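Local structure of possible sortase-like protein (Corynebacterium diphtheriae, 5UUS) at residues F41-I46 against D52-I57; D135-C140 against E144-I149; D75-G80 against I171-E176; T116-Y121 against A224-G229. The protein probably acts as a membrane-anchored class E-like sortase, a cysteine transpeptidase that would cleave sorting signals and attach proteins at the cell surface. All coordinates share one frame; numbering follows the deposited sequence. Where two conformers were deposited one is given.

Contact 1 (F41-I46 against D52-I57)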
loop_
_atom_site.group_PDB
_atom_site.type_symbol
_atom_site.label_atom_id
_atom_site.label_comp_id
_atom_site.label_asym_id
_atom_site.label_seq_id
_atom_site.Cartn_x
_atom_site.Cartn_y
_atom_site.Cartn_z
ATOM N N PHE A 41 -11.511 -5.553 -6.167
ATOM C CA PHE A 41 -11.838 -6.108 -4.837
ATOM C C PHE A 41 -11.544 -5.091 -3.743
ATOM O O PHE A 41 -11.776 -5.351 -2.563
ATOM C CB PHE A 41 -11.046 -7.388 -4.564
ATOM C CG PHE A 41 -9.556 -7.165 -4.429
ATOM C CD1 PHE A 41 -8.750 -7.063 -5.563
ATOM C CD2 PHE A 41 -8.970 -7.057 -3.181
ATOM C CE1 PHE A 41 -7.382 -6.840 -5.456
ATOM C CE2 PHE A 41 -7.598 -6.837 -3.057
ATOM C CZ PHE A 41 -6.804 -6.734 -4.203
ATOM N N ALA A 42 -10.997 -3.935 -4.127
ATOM C CA ALA A 42 -10.660 -2.923 -3.130
ATOM C C ALA A 42 -10.621 -1.538 -3.737
ATOM O O ALA A 42 -10.672 -1.376 -4.957
ATOM C CB ALA A 42 -9.324 -3.238 -2.462
ATOM N N ARG A 43 -10.554 -0.541 -2.865
ATOM C CA ARG A 43 -10.500 0.836 -3.288
ATOM C C ARG A 43 -9.446 1.559 -2.466
ATOM O O ARG A 43 -9.361 1.354 -1.258
ATOM C CB ARG A 43 -11.855 1.496 -3.126
ATOM C CG ARG A 43 -11.892 2.912 -3.604
ATOM C CD ARG A 43 -13.303 3.454 -3.515
ATOM N NE ARG A 43 -14.238 2.721 -4.361
ATOM C CZ ARG A 43 -15.482 2.424 -4.003
ATOM N NH1 ARG A 43 -15.929 2.775 -2.801
ATOM N NH2 ARG A 43 -16.275 1.762 -4.838
ATOM N N MET A 44 -8.645 2.406 -3.112
ATOM C CA MET A 44 -7.636 3.159 -2.354
ATOM C C MET A 44 -7.823 4.664 -2.468
ATOM O O MET A 44 -8.232 5.175 -3.509
ATOM C CB MET A 44 -6.203 2.780 -2.783
ATOM C CG MET A 44 -5.841 3.069 -4.243
ATOM S SD MET A 44 -4.077 2.694 -4.566
ATOM C CE MET A 44 -3.254 4.039 -3.727
ATOM N N TYR A 45 -7.526 5.348 -1.366
ATOM C CA TYR A 45 -7.598 6.793 -1.270
ATOM C C TYR A 45 -6.258 7.348 -0.758
ATOM O O TYR A 45 -5.635 6.776 0.141
ATOM C CB TYR A 45 -8.698 7.244 -0.307
ATOM C CG TYR A 45 -10.047 6.593 -0.443
ATOM C CD1 TYR A 45 -10.258 5.284 -0.021
ATOM C CD2 TYR A 45 -11.132 7.316 -0.907
ATOM C CE1 TYR A 45 -11.525 4.700 -0.111
ATOM C CE2 TYR A 45 -12.397 6.739 -1.006
ATOM C CZ TYR A 45 -12.580 5.432 -0.603
ATOM O OH TYR A 45 -13.830 4.860 -0.688
ATOM N N ILE A 46 -5.854 8.492 -1.296
ATOM C CA ILE A 46 -4.696 9.215 -0.777
ATOM C C ILE A 46 -5.141 10.642 -0.484
ATOM O O ILE A 46 -5.152 11.474 -1.394
ATOM C CB ILE A 46 -3.528 9.205 -1.774
ATOM C CG1 ILE A 46 -3.184 7.757 -2.155
ATOM C CG2 ILE A 46 -2.328 9.956 -1.185
ATOM C CD1 ILE A 46 -1.919 7.601 -3.012
ATOM N N ASP A 52 -11.030 13.714 -4.312
ATOM C CA ASP A 52 -11.413 13.116 -5.581
ATOM C C ASP A 52 -10.487 11.958 -5.976
ATOM O O ASP A 52 -10.816 11.157 -6.859
ATOM C CB ASP A 52 -11.435 14.187 -6.675
ATOM C CG ASP A 52 -12.529 15.219 -6.453
ATOM O OD1 ASP A 52 -13.521 14.893 -5.766
ATOM O OD2 ASP A 52 -12.400 16.349 -6.969
ATOM N N PHE A 53 -9.334 11.853 -5.315
ATOM C CA PHE A 53 -8.394 10.786 -5.645
ATOM C C PHE A 53 -8.847 9.470 -5.029
ATOM O O PHE A 53 -8.751 9.274 -3.824
ATOM C CB PHE A 53 -6.975 11.119 -5.172
ATOM C CG PHE A 53 -5.926 10.150 -5.671
ATOM C CD1 PHE A 53 -5.152 10.456 -6.786
ATOM C CD2 PHE A 53 -5.720 8.933 -5.031
ATOM C CE1 PHE A 53 -4.195 9.572 -7.248
ATOM C CE2 PHE A 53 -4.766 8.040 -5.491
ATOM C CZ PHE A 53 -4.007 8.366 -6.605
ATOM N N GLN A 54 -9.350 8.575 -5.868
ATOM C CA GLN A 54 -9.701 7.231 -5.427
ATOM C C GLN A 54 -9.689 6.317 -6.634
ATOM O O GLN A 54 -10.102 6.694 -7.734
ATOM C CB GLN A 54 -11.068 7.200 -4.731
ATOM C CG GLN A 54 -12.218 7.592 -5.606
ATOM C CD GLN A 54 -13.517 7.583 -4.847
ATOM O OE1 GLN A 54 -13.787 8.482 -4.048
ATOM N NE2 GLN A 54 -14.326 6.553 -5.070
ATOM N N PHE A 55 -9.165 5.128 -6.433
ATOM C CA PHE A 55 -9.061 4.171 -7.507
ATOM C C PHE A 55 -9.492 2.810 -7.008
ATOM O O PHE A 55 -9.143 2.434 -5.900
ATOM C CB PHE A 55 -7.637 4.106 -8.009
ATOM C CG PHE A 55 -7.264 5.264 -8.896
ATOM C CD1 PHE A 55 -7.464 5.187 -10.265
ATOM C CD2 PHE A 55 -6.726 6.425 -8.350
ATOM C CE1 PHE A 55 -7.121 6.255 -11.094
ATOM C CE2 PHE A 55 -6.388 7.506 -9.167
ATOM C CZ PHE A 55 -6.586 7.413 -10.532
ATOM N N ALA A 56 -10.225 2.084 -7.836
ATOM C CA ALA A 56 -10.467 0.679 -7.598
ATOM C C ALA A 56 -9.167 -0.094 -7.803
ATOM O O ALA A 56 -8.333 0.245 -8.665
ATOM C CB ALA A 56 -11.570 0.155 -8.526
ATOM N N ILE A 57 -8.979 -1.123 -6.996
ATOM C CA ILE A 57 -7.847 -1.995 -7.186
ATOM C C ILE A 57 -8.327 -3.311 -7.725
ATOM O O ILE A 57 -9.257 -3.891 -7.186
ATOM C CB ILE A 57 -7.079 -2.192 -5.888
ATOM C CG1 ILE A 57 -6.581 -0.830 -5.380
ATOM C CG2 ILE A 57 -5.928 -3.160 -6.093
ATOM C CD1 ILE A 57 -6.067 -0.873 -3.939
#

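Contact 2 (D135-C140 against E144-I149). With EDO (1,2-ethanediol), chain G.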
loop_
_atom_site.group_PDB
_atom_site.type_symbol
_atom_site.label_atom_id
_atom_site.label_comp_id
_atom_site.label_asym_id
_atom_site.label_seq_id
_atom_site.Cartn_x
_atom_site.Cartn_y
_atom_site.Cartn_z
ATOM N N ASP A 135 12.864 10.079 14.363
ATOM C CA ASP A 135 12.017 11.217 14.642
ATOM C C ASP A 135 10.893 11.328 13.616
ATOM O O ASP A 135 9.762 11.677 13.958
ATOM C CB ASP A 135 12.838 12.508 14.659
ATOM C CG ASP A 135 13.858 12.543 15.785
ATOM O OD1 ASP A 135 13.646 11.881 16.831
ATOM O OD2 ASP A 135 14.873 13.256 15.618
ATOM N N GLU A 136 11.194 11.041 12.359
ATOM C CA GLU A 136 10.149 11.112 11.339
ATOM C C GLU A 136 9.116 10.001 11.540
ATOM O O GLU A 136 7.904 10.215 11.369
ATOM C CB GLU A 136 10.750 11.038 9.936
ATOM C CG GLU A 136 11.530 12.287 9.561
ATOM C CD GLU A 136 12.242 12.167 8.231
ATOM O OE1 GLU A 136 12.192 11.082 7.613
ATOM O OE2 GLU A 136 12.865 13.163 7.812
ATOM N N ALA A 137 9.598 8.822 11.914
ATOM C CA ALA A 137 8.725 7.684 12.120
ATOM C C ALA A 137 7.855 7.892 13.356
ATOM O O ALA A 137 6.682 7.493 13.384
ATOM C CB ALA A 137 9.541 6.420 12.227
ATOM N N MET A 138 8.411 8.561 14.359
ATOM C CA MET A 138 7.675 8.857 15.590
ATOM C C MET A 138 6.493 9.800 15.375
ATOM O O MET A 138 5.654 9.941 16.246
ATOM C CB MET A 138 8.613 9.454 16.643
ATOM C CG MET A 138 9.507 8.424 17.305
ATOM S SD MET A 138 8.537 7.218 18.213
ATOM C CE MET A 138 7.531 8.299 19.223
ATOM N N GLY A 139 6.429 10.429 14.210
ATOM C CA GLY A 139 5.316 11.294 13.875
ATOM C C GLY A 139 3.990 10.578 13.632
ATOM O O GLY A 139 2.937 11.204 13.746
ATOM N N CYS A 140 4.016 9.290 13.296
ATOM C CA CYS A 140 2.757 8.591 12.999
ATOM C C CYS A 140 2.765 7.092 13.290
ATOM O O CYS A 140 1.730 6.456 13.210
ATOM C CB CYS A 140 2.369 8.804 11.531
ATOM S SG CYS A 140 3.597 8.226 10.365
ATOM N N GLU A 144 7.274 1.323 19.112
ATOM C CA GLU A 144 7.796 0.022 18.704
ATOM C C GLU A 144 8.044 -0.067 17.186
ATOM O O GLU A 144 9.101 -0.525 16.748
ATOM C CB GLU A 144 6.838 -1.088 19.151
ATOM C CG GLU A 144 6.688 -1.192 20.683
ATOM C CD GLU A 144 5.793 -0.100 21.317
ATOM O OE1 GLU A 144 5.026 0.590 20.601
ATOM O OE2 GLU A 144 5.867 0.069 22.554
ATOM N N GLN A 145 7.076 0.357 16.376
ATOM C CA GLN A 145 7.323 0.437 14.936
ATOM C C GLN A 145 8.506 1.357 14.601
ATOM O O GLN A 145 9.335 1.023 13.761
ATOM C CB GLN A 145 6.074 0.918 14.205
ATOM C CG GLN A 145 4.980 -0.151 14.124
ATOM C CD GLN A 145 3.732 0.397 13.467
ATOM O OE1 GLN A 145 3.328 1.520 13.746
ATOM N NE2 GLN A 145 3.108 -0.401 12.603
ATOM N N ALA A 146 8.583 2.508 15.260
ATOM C CA ALA A 146 9.677 3.438 14.991
ATOM C C ALA A 146 11.030 2.783 15.240
ATOM O O ALA A 146 11.996 3.035 14.493
ATOM C CB ALA A 146 9.530 4.685 15.830
ATOM N N GLU A 147 11.117 1.948 16.278
ATOM C CA GLU A 147 12.383 1.278 16.574
ATOM C C GLU A 147 12.711 0.261 15.514
ATOM O O GLU A 147 13.855 0.199 15.063
ATOM C CB GLU A 147 12.367 0.604 17.940
ATOM C CG GLU A 147 12.384 1.600 19.077
ATOM C CD GLU A 147 12.450 0.935 20.444
ATOM O OE1 GLU A 147 12.969 -0.205 20.530
ATOM O OE2 GLU A 147 11.981 1.554 21.429
ATOM N N ARG A 148 11.719 -0.532 15.117
ATOM C CA ARG A 148 11.914 -1.499 14.031
ATOM C C ARG A 148 12.321 -0.833 12.708
ATOM O O ARG A 148 13.161 -1.345 11.979
ATOM C CB ARG A 148 10.643 -2.315 13.810
ATOM C CG ARG A 148 10.136 -3.029 15.036
ATOM C CD ARG A 148 9.017 -3.989 14.620
ATOM N NE ARG A 148 9.588 -5.177 13.990
ATOM C CZ ARG A 148 8.888 -6.174 13.453
ATOM N NH1 ARG A 148 9.523 -7.216 12.953
ATOM N NH2 ARG A 148 7.561 -6.130 13.410
ATOM N N ILE A 149 11.714 0.312 12.409
ATOM C CA ILE A 149 12.051 1.087 11.213
ATOM C C ILE A 149 13.466 1.645 11.283
ATOM O O ILE A 149 14.171 1.724 10.265
ATOM C CB ILE A 149 11.043 2.248 11.003
ATOM C CG1 ILE A 149 9.671 1.680 10.565
ATOM C CG2 ILE A 149 11.589 3.295 10.011
ATOM C CD1 ILE A 149 8.509 2.668 10.713
HETATM C C1 EDO G . 13.022 -7.973 15.775
HETATM O O1 EDO G . 14.415 -7.903 16.132
HETATM C C2 EDO G . 12.367 -6.585 15.801
HETATM O O2 EDO G . 12.551 -5.879 14.559
#

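Contact 3 (D75-G80 against I171-E176)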
loop_
_atom_site.group_PDB
_atom_site.type_symbol
_atom_site.label_atom_id
_atom_site.label_comp_id
_atom_site.label_asym_id
_atom_site.label_seq_id
_atom_site.Cartn_x
_atom_site.Cartn_y
_atom_site.Cartn_z
ATOM N N ASP A 75 0.632 -12.927 -6.035
ATOM C CA ASP A 75 1.177 -13.763 -4.965
ATOM C C ASP A 75 1.550 -12.969 -3.703
ATOM O O ASP A 75 2.213 -13.493 -2.833
ATOM C CB ASP A 75 2.380 -14.549 -5.489
ATOM C CG ASP A 75 1.999 -15.506 -6.618
ATOM O OD1 ASP A 75 0.917 -16.139 -6.516
ATOM O OD2 ASP A 75 2.765 -15.615 -7.607
ATOM N N THR A 76 1.114 -11.717 -3.596
ATOM C CA THR A 76 1.449 -10.929 -2.414
ATOM C C THR A 76 0.268 -10.862 -1.439
ATOM O O THR A 76 -0.816 -11.332 -1.756
ATOM C CB THR A 76 1.886 -9.508 -2.802
ATOM O OG1 THR A 76 0.750 -8.744 -3.236
ATOM C CG2 THR A 76 2.930 -9.582 -3.933
ATOM N N GLN A 77 0.477 -10.258 -0.271
ATOM C CA GLN A 77 -0.546 -10.258 0.758
ATOM C C GLN A 77 -1.638 -9.287 0.385
ATOM O O GLN A 77 -1.504 -8.530 -0.570
ATOM C CB GLN A 77 0.054 -9.916 2.130
ATOM C CG GLN A 77 0.820 -11.091 2.768
ATOM C CD GLN A 77 2.125 -11.470 2.028
ATOM O OE1 GLN A 77 3.036 -10.653 1.847
ATOM N NE2 GLN A 77 2.217 -12.729 1.617
ATOM N N LEU A 78 -2.730 -9.339 1.132
ATOM C CA LEU A 78 -3.918 -8.555 0.862
ATOM C C LEU A 78 -4.020 -7.475 1.948
ATOM O O LEU A 78 -3.240 -7.485 2.892
ATOM C CB LEU A 78 -5.153 -9.483 0.819
ATOM C CG LEU A 78 -5.189 -10.420 -0.398
ATOM C CD1 LEU A 78 -6.283 -11.540 -0.233
ATOM C CD2 LEU A 78 -5.443 -9.609 -1.657
ATOM N N PRO A 79 -4.957 -6.528 1.815
ATOM C CA PRO A 79 -4.932 -5.384 2.735
ATOM C C PRO A 79 -5.083 -5.755 4.203
ATOM O O PRO A 79 -5.949 -6.565 4.520
ATOM C CB PRO A 79 -6.131 -4.544 2.262
ATOM C CG PRO A 79 -6.232 -4.848 0.814
ATOM C CD PRO A 79 -5.900 -6.313 0.708
ATOM N N GLY A 80 -4.264 -5.168 5.081
ATOM C CA GLY A 80 -4.383 -5.419 6.507
ATOM C C GLY A 80 -3.566 -6.601 6.998
ATOM O O GLY A 80 -3.467 -6.855 8.190
ATOM N N ILE A 171 8.485 -6.637 -3.726
ATOM C CA ILE A 171 7.124 -7.070 -3.356
ATOM C C ILE A 171 7.130 -8.299 -2.413
ATOM O O ILE A 171 6.067 -8.847 -2.105
ATOM C CB ILE A 171 6.256 -7.386 -4.622
ATOM C CG1 ILE A 171 6.761 -8.624 -5.353
ATOM C CG2 ILE A 171 6.248 -6.202 -5.618
ATOM C CD1 ILE A 171 5.871 -9.038 -6.532
ATOM N N SER A 172 8.308 -8.697 -1.926
ATOM C CA SER A 172 8.419 -9.785 -0.937
ATOM C C SER A 172 7.799 -9.417 0.398
ATOM O O SER A 172 7.754 -8.234 0.754
ATOM C CB SER A 172 9.881 -10.165 -0.713
ATOM O OG SER A 172 10.368 -10.864 -1.841
ATOM N N ALA A 173 7.335 -10.433 1.134
ATOM C CA ALA A 173 6.600 -10.229 2.396
ATOM C C ALA A 173 7.352 -9.267 3.318
ATOM O O ALA A 173 6.782 -8.362 3.897
ATOM C CB ALA A 173 6.375 -11.563 3.083
ATOM N N LEU A 174 8.664 -9.468 3.413
ATOM C CA LEU A 174 9.544 -8.502 4.040
ATOM C C LEU A 174 10.331 -7.845 2.902
ATOM O O LEU A 174 11.186 -8.502 2.291
ATOM C CB LEU A 174 10.473 -9.182 5.048
ATOM C CG LEU A 174 11.501 -8.271 5.724
ATOM C CD1 LEU A 174 10.776 -7.220 6.556
ATOM C CD2 LEU A 174 12.465 -9.087 6.589
ATOM N N PRO A 175 10.028 -6.566 2.596
ATOM C CA PRO A 175 10.531 -5.986 1.328
ATOM C C PRO A 175 12.056 -5.933 1.222
ATOM O O PRO A 175 12.749 -5.772 2.232
ATOM C CB PRO A 175 9.940 -4.568 1.301
ATOM C CG PRO A 175 9.270 -4.346 2.620
ATOM C CD PRO A 175 9.088 -5.682 3.303
ATOM N N GLU A 176 12.547 -6.111 -0.005
ATOM C CA GLU A 176 13.983 -6.119 -0.330
ATOM C C GLU A 176 14.799 -7.106 0.504
ATOM O O GLU A 176 15.934 -6.819 0.903
ATOM C CB GLU A 176 14.554 -4.707 -0.193
ATOM C CG GLU A 176 13.948 -3.755 -1.238
ATOM C CD GLU A 176 12.767 -2.985 -0.695
ATOM O OE1 GLU A 176 12.862 -2.446 0.441
ATOM O OE2 GLU A 176 11.734 -2.919 -1.398
HETATM O O HOH W 1 4.365 -10.651 -0.573
#

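Contact 4 (T116-Y121 against A224-G229)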
loop_
_atom_site.group_PDB
_atom_site.type_symbol
_atom_site.label_atom_id
_atom_site.label_comp_id
_atom_site.label_asym_id
_atom_site.label_seq_id
_atom_site.Cartn_x
_atom_site.Cartn_y
_atom_site.Cartn_z
ATOM N N THR A 116 -14.990 -5.804 3.443
ATOM C CA THR A 116 -15.184 -6.074 4.853
ATOM C C THR A 116 -14.361 -5.196 5.793
ATOM O O THR A 116 -14.510 -5.316 7.006
ATOM C CB THR A 116 -14.837 -7.546 5.188
ATOM O OG1 THR A 116 -13.483 -7.796 4.809
ATOM C CG2 THR A 116 -15.729 -8.519 4.438
ATOM N N SER A 117 -13.498 -4.312 5.279
ATOM C CA SER A 117 -12.539 -3.690 6.184
ATOM C C SER A 117 -12.006 -2.337 5.705
ATOM O O SER A 117 -12.130 -1.983 4.534
ATOM C CB SER A 117 -11.350 -4.626 6.403
ATOM O OG SER A 117 -10.552 -4.685 5.221
ATOM N N TRP A 118 -11.406 -1.602 6.641
ATOM C CA TRP A 118 -10.651 -0.382 6.341
ATOM C C TRP A 118 -9.232 -0.599 6.851
ATOM O O TRP A 118 -9.059 -1.131 7.951
ATOM C CB TRP A 118 -11.271 0.857 7.018
ATOM C CG TRP A 118 -12.553 1.330 6.425
ATOM C CD1 TRP A 118 -13.838 1.057 6.881
ATOM C CD2 TRP A 118 -12.708 2.179 5.276
ATOM N NE1 TRP A 118 -14.758 1.680 6.072
ATOM C CE2 TRP A 118 -14.099 2.372 5.079
ATOM C CE3 TRP A 118 -11.807 2.790 4.389
ATOM C CZ2 TRP A 118 -14.610 3.160 4.040
ATOM C CZ3 TRP A 118 -12.310 3.583 3.357
ATOM C CH2 TRP A 118 -13.701 3.761 3.193
ATOM N N SER A 119 -8.230 -0.209 6.047
ATOM C CA SER A 119 -6.825 -0.240 6.442
ATOM C C SER A 119 -6.236 1.152 6.220
ATOM O O SER A 119 -6.575 1.825 5.245
ATOM C CB SER A 119 -6.024 -1.269 5.627
ATOM O OG SER A 119 -6.589 -2.553 5.709
ATOM N N VAL A 120 -5.372 1.580 7.131
ATOM C CA VAL A 120 -4.621 2.802 6.924
ATOM C C VAL A 120 -3.163 2.432 6.922
ATOM O O VAL A 120 -2.669 1.866 7.902
ATOM C CB VAL A 120 -4.882 3.842 8.021
ATOM C CG1 VAL A 120 -3.982 5.076 7.818
ATOM C CG2 VAL A 120 -6.364 4.216 8.033
ATOM N N TYR A 121 -2.495 2.741 5.817
ATOM C CA TYR A 121 -1.041 2.665 5.735
ATOM C C TYR A 121 -0.432 4.066 5.736
ATOM O O TYR A 121 -1.060 5.021 5.292
ATOM C CB TYR A 121 -0.604 1.932 4.480
ATOM C CG TYR A 121 -1.014 0.486 4.393
ATOM C CD1 TYR A 121 -2.257 0.127 3.872
ATOM C CD2 TYR A 121 -0.139 -0.531 4.782
ATOM C CE1 TYR A 121 -2.631 -1.221 3.766
ATOM C CE2 TYR A 121 -0.504 -1.877 4.673
ATOM C CZ TYR A 121 -1.754 -2.209 4.166
ATOM O OH TYR A 121 -2.125 -3.531 4.036
ATOM N N ALA A 224 -10.467 8.154 10.313
ATOM C CA ALA A 224 -10.264 9.586 10.443
ATOM C C ALA A 224 -9.229 10.084 9.446
ATOM O O ALA A 224 -9.205 11.269 9.103
ATOM C CB ALA A 224 -9.831 9.920 11.845
ATOM N N ALA A 225 -8.373 9.181 8.979
ATOM C CA ALA A 225 -7.291 9.578 8.090
ATOM C C ALA A 225 -7.838 10.180 6.797
ATOM O O ALA A 225 -7.178 11.002 6.160
ATOM C CB ALA A 225 -6.376 8.395 7.792
ATOM N N LEU A 226 -9.054 9.787 6.425
ATOM C CA LEU A 226 -9.697 10.292 5.208
ATOM C C LEU A 226 -9.907 11.811 5.223
ATOM O O LEU A 226 -9.991 12.439 4.168
ATOM C CB LEU A 226 -11.041 9.569 4.995
ATOM C CG LEU A 226 -10.897 8.140 4.465
ATOM C CD1 LEU A 226 -12.227 7.392 4.450
ATOM C CD2 LEU A 226 -10.314 8.166 3.061
ATOM N N GLU A 227 -9.970 12.398 6.419
ATOM C CA GLU A 227 -10.231 13.834 6.589
ATOM C C GLU A 227 -8.973 14.693 6.561
ATOM O O GLU A 227 -9.045 15.907 6.735
ATOM C CB GLU A 227 -10.961 14.085 7.908
ATOM C CG GLU A 227 -11.970 13.016 8.271
ATOM C CD GLU A 227 -13.044 12.847 7.214
ATOM O OE1 GLU A 227 -13.337 13.840 6.506
ATOM O OE2 GLU A 227 -13.589 11.719 7.096
ATOM N N GLU A 228 -7.826 14.054 6.352
ATOM C CA GLU A 228 -6.535 14.747 6.308
ATOM C C GLU A 228 -6.247 15.472 4.977
ATOM O O GLU A 228 -7.037 15.417 4.026
ATOM C CB GLU A 228 -5.405 13.752 6.592
ATOM C CG GLU A 228 -5.442 13.184 7.977
ATOM C CD GLU A 228 -4.400 12.117 8.199
ATOM O OE1 GLU A 228 -3.531 11.926 7.310
ATOM O OE2 GLU A 228 -4.460 11.460 9.263
ATOM N N GLY A 229 -5.104 16.144 4.920
ATOM C CA GLY A 229 -4.704 16.853 3.721
ATOM C C GLY A 229 -5.320 18.234 3.628
ATOM O O GLY A 229 -4.786 19.115 2.947
ATOM O OXT GLY A 229 -6.362 18.502 4.235
#

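Contact 1 (F41-I46 against D52-I57)
Strand 41-45 pairs antiparallel with strand 54-57: the strand axes approach to 4.4 Å with their directions 156° apart, as the two arms of a beta hairpin. Met-44 and Phe-55 form a hydrogen-bonded pair, Met-44 N reaching Phe-55 O at 2.8 Å while Phe-55 N returns to Met-44 O. Ile-57 faces both Phe-41 and Ala-42, a classic beta bulge: its N donates to Ala-42 O at 2.7 Å, from above the carbonyl plane, and its O accepts from Phe-41 N. Arg-43 and Ala-56 make the non-hydrogen-bonded pair between, where Arg-43 CA comes within 3.3 Å of Phe-55 O.

Ile-57 is central to the apolar face. Its CD1 lies 3.8 Å from Met-44 CB, the two side chains meeting at about a right angle, and its CG2 touches the Phe-41 ring at CE1 and CZ. Phe-85 and Val-87 of strand 83-88 pack on the same isoleucine. At the loop end of the hairpin, Ile-46 runs alongside Phe-53, with Ile-46 CG1 3.7 Å from Phe-53 CE2.

The other face is polar. Gln-54 has CG placed between its backbone N and carbonyl carbon (chi1 63°), and from there runs alongside both Arg-43 and Tyr-45. Its NE2 sits 3.6 Å from Arg-43 CD and its OE1 lies near Tyr-45 CE2, the amide turned 65° from the ring. Tyr-45 OH is hydrogen-bonded to Glu-113 on strand 109-114. The chemistry is thus two-sided: apolar branches face the sheet's buried side, whereas long polar chains lie against one another on the more exposed side.

Contact 2 (D135-C140 against E144-I149)
Ala-137 and Ala-146 meet where two consecutive helices of the sortase domain, 130-137 and 143-151, joined by a short connection, pack through small residues. Their CA atoms stand only 5.2 Å apart and their CB atoms 4.0 Å apart, a spacing that methyl groups on both sides allow.

Met-138 extends this junction. From CB the chain leaves with CG anti to the carbonyl carbon (chi1 -76°), and CG comes to 4.0 Å from Ala-146 CB. The first bend of the chain, at chi2 (-63°), carries the sulfur round, and SD reaches the same methyl at 3.6 Å; the sulfur is the last atom of the side chain to meet the second helix, before the next bend at chi3 sets CE. Ala-146 CB is therefore in contact with both Met-138 SD and Ala-137 CB, while Tyr-134 of the first helix also packs on Ala-146. Along the second helix, Ile-149 CD1 touches Ala-137 CB at 4.2 Å, and the isoleucine rests further on Phe-141 and Met-210.

The turn after Ala-137 is fixed by other means: Cys-140 N bonds to Ala-137 O, and Cys-140 SG is joined to Cys-107 by a disulfide. Away from the interface, Arg-148 forms salt bridges with Glu-187 and Asp-153. A molecule of 1,2-ethanediol, probably from the crystallisation liquor, lies at the guanidinium edge in its plane, its O2 accepting a hydrogen bond from Arg-148 NE at 3.1 Å.

Contact 3 (D75-G80 against I171-E176)
Van der Waals contact between Thr-76 and Ile-171 is the apolar part of this meeting of two loops, the one between strands 71-72 and 83-88 and the one between strands 160-163 and 188-193. Thr-76 CG2 lies 4.0 Å from Ile-171 CD1 and 3.7 Å from Ile-171 O, and the two side chains cross at about a right angle. The threonine rotation explains the division of labour: with OG1 set between the backbone N and carbonyl carbon (chi1 73°), CG2 is the branch presented to the isoleucine, while OG1 bonds to Tyr-73 O. Ile-171 also packs on Tyr-73 and on Ala-86 of strand 83-88.

The polar contact passes through a water. It donates to Gln-77 OE1 at 2.8 Å and to Ile-171 O at 2.9 Å, so two acceptors that could not bond to each other are linked by its two hydrogens. Gln-77 is folded at chi2 (68°), which swings its amide toward residues 171-176. The same OE1 rests against Ala-173, 3.6 Å from CA and 3.7 Å from CB, and accepts a further hydrogen bond from Asn-84 N.

Asn-84 of strand 83-88 is a hydrogen-bond partner of both loops, because its ND2 bonds to Ser-172 O. Between the loops themselves little surface is buried, 144 Å² in all, and no direct hydrogen bond is made. The contact therefore relies on the Thr-76 methyl, the packing of Gln-77 on Ala-173 and one water-mediated link, with the amide oxygen of Gln-77 held by the water and by the backbone of Asn-84.

Contact 4 (T116-Y121 against A224-G229)
Strand 117-123 of the sortase beta-sheet is covered here by a single short 3-10 turn, residues 224-227, at the C-terminal end of the chain. Trp-118 and Val-120, two residues apart on the strand, direct their side chains to the same side, and each meets one residue of the turn.

Leu-226 approaches the six-membered part of the Trp-118 indole, the two side chains crossing at about a right angle. The CD1 methyl of the leucine makes the contact, 4.0 Å from Trp-118 CZ3 and 4.1 Å from CH2. The indole is also packed by Lys-222 and Pro-223 of the preceding loop. Val-120 straddles the methyl of Ala-225: CG1 stands 4.1 Å from Ala-225 CB and CG2 4.2 Å from it. The valine rotation, with CG1 anti to the backbone N (chi1 176°) and CG2 anti to the carbonyl carbon, turns both methyls toward Ala-225.

The turn carries its own backbone bonds, Glu-227 N to Ala-224 O at 3.0 Å and Glu-228 N to Ala-225 O at 3.1 Å, which present Ala-225 and Leu-226 together to the strand. Just beyond, Glu-228 OE2 forms a salt bridge with Arg-122, the residue that follows the 116-121 segment. Between the two segments 126 Å² of surface is buried and the side-chain contacts are apolar, which implies that the C-terminal turn is seated on the strand by methyl-to-aromatic and methyl-to-methyl packing.

Contacts 1 and 4 reach the same mixed sheet, centres 11 Å apart, and meet directly: Tyr-45 packs on Trp-118, and on Leu-226 of the C-terminal turn. Contact 3 lies on the other side of the chain's centre from both, yet touches each: Leu-78 and Pro-79 pack on Phe-41, and Gly-80 N probably bonds to Tyr-121 OH. Contact 2 stands apart, with nearest atoms about 7 Å from contacts 3 and 4, and touches none of the others. Along the chain contact 1 closes first, contact 2 lies nested within the loops of contacts 3 and 4, and those two interleave. Sequence-distant parts are thus tied around one sortase sheet, with the helical pair at its periphery.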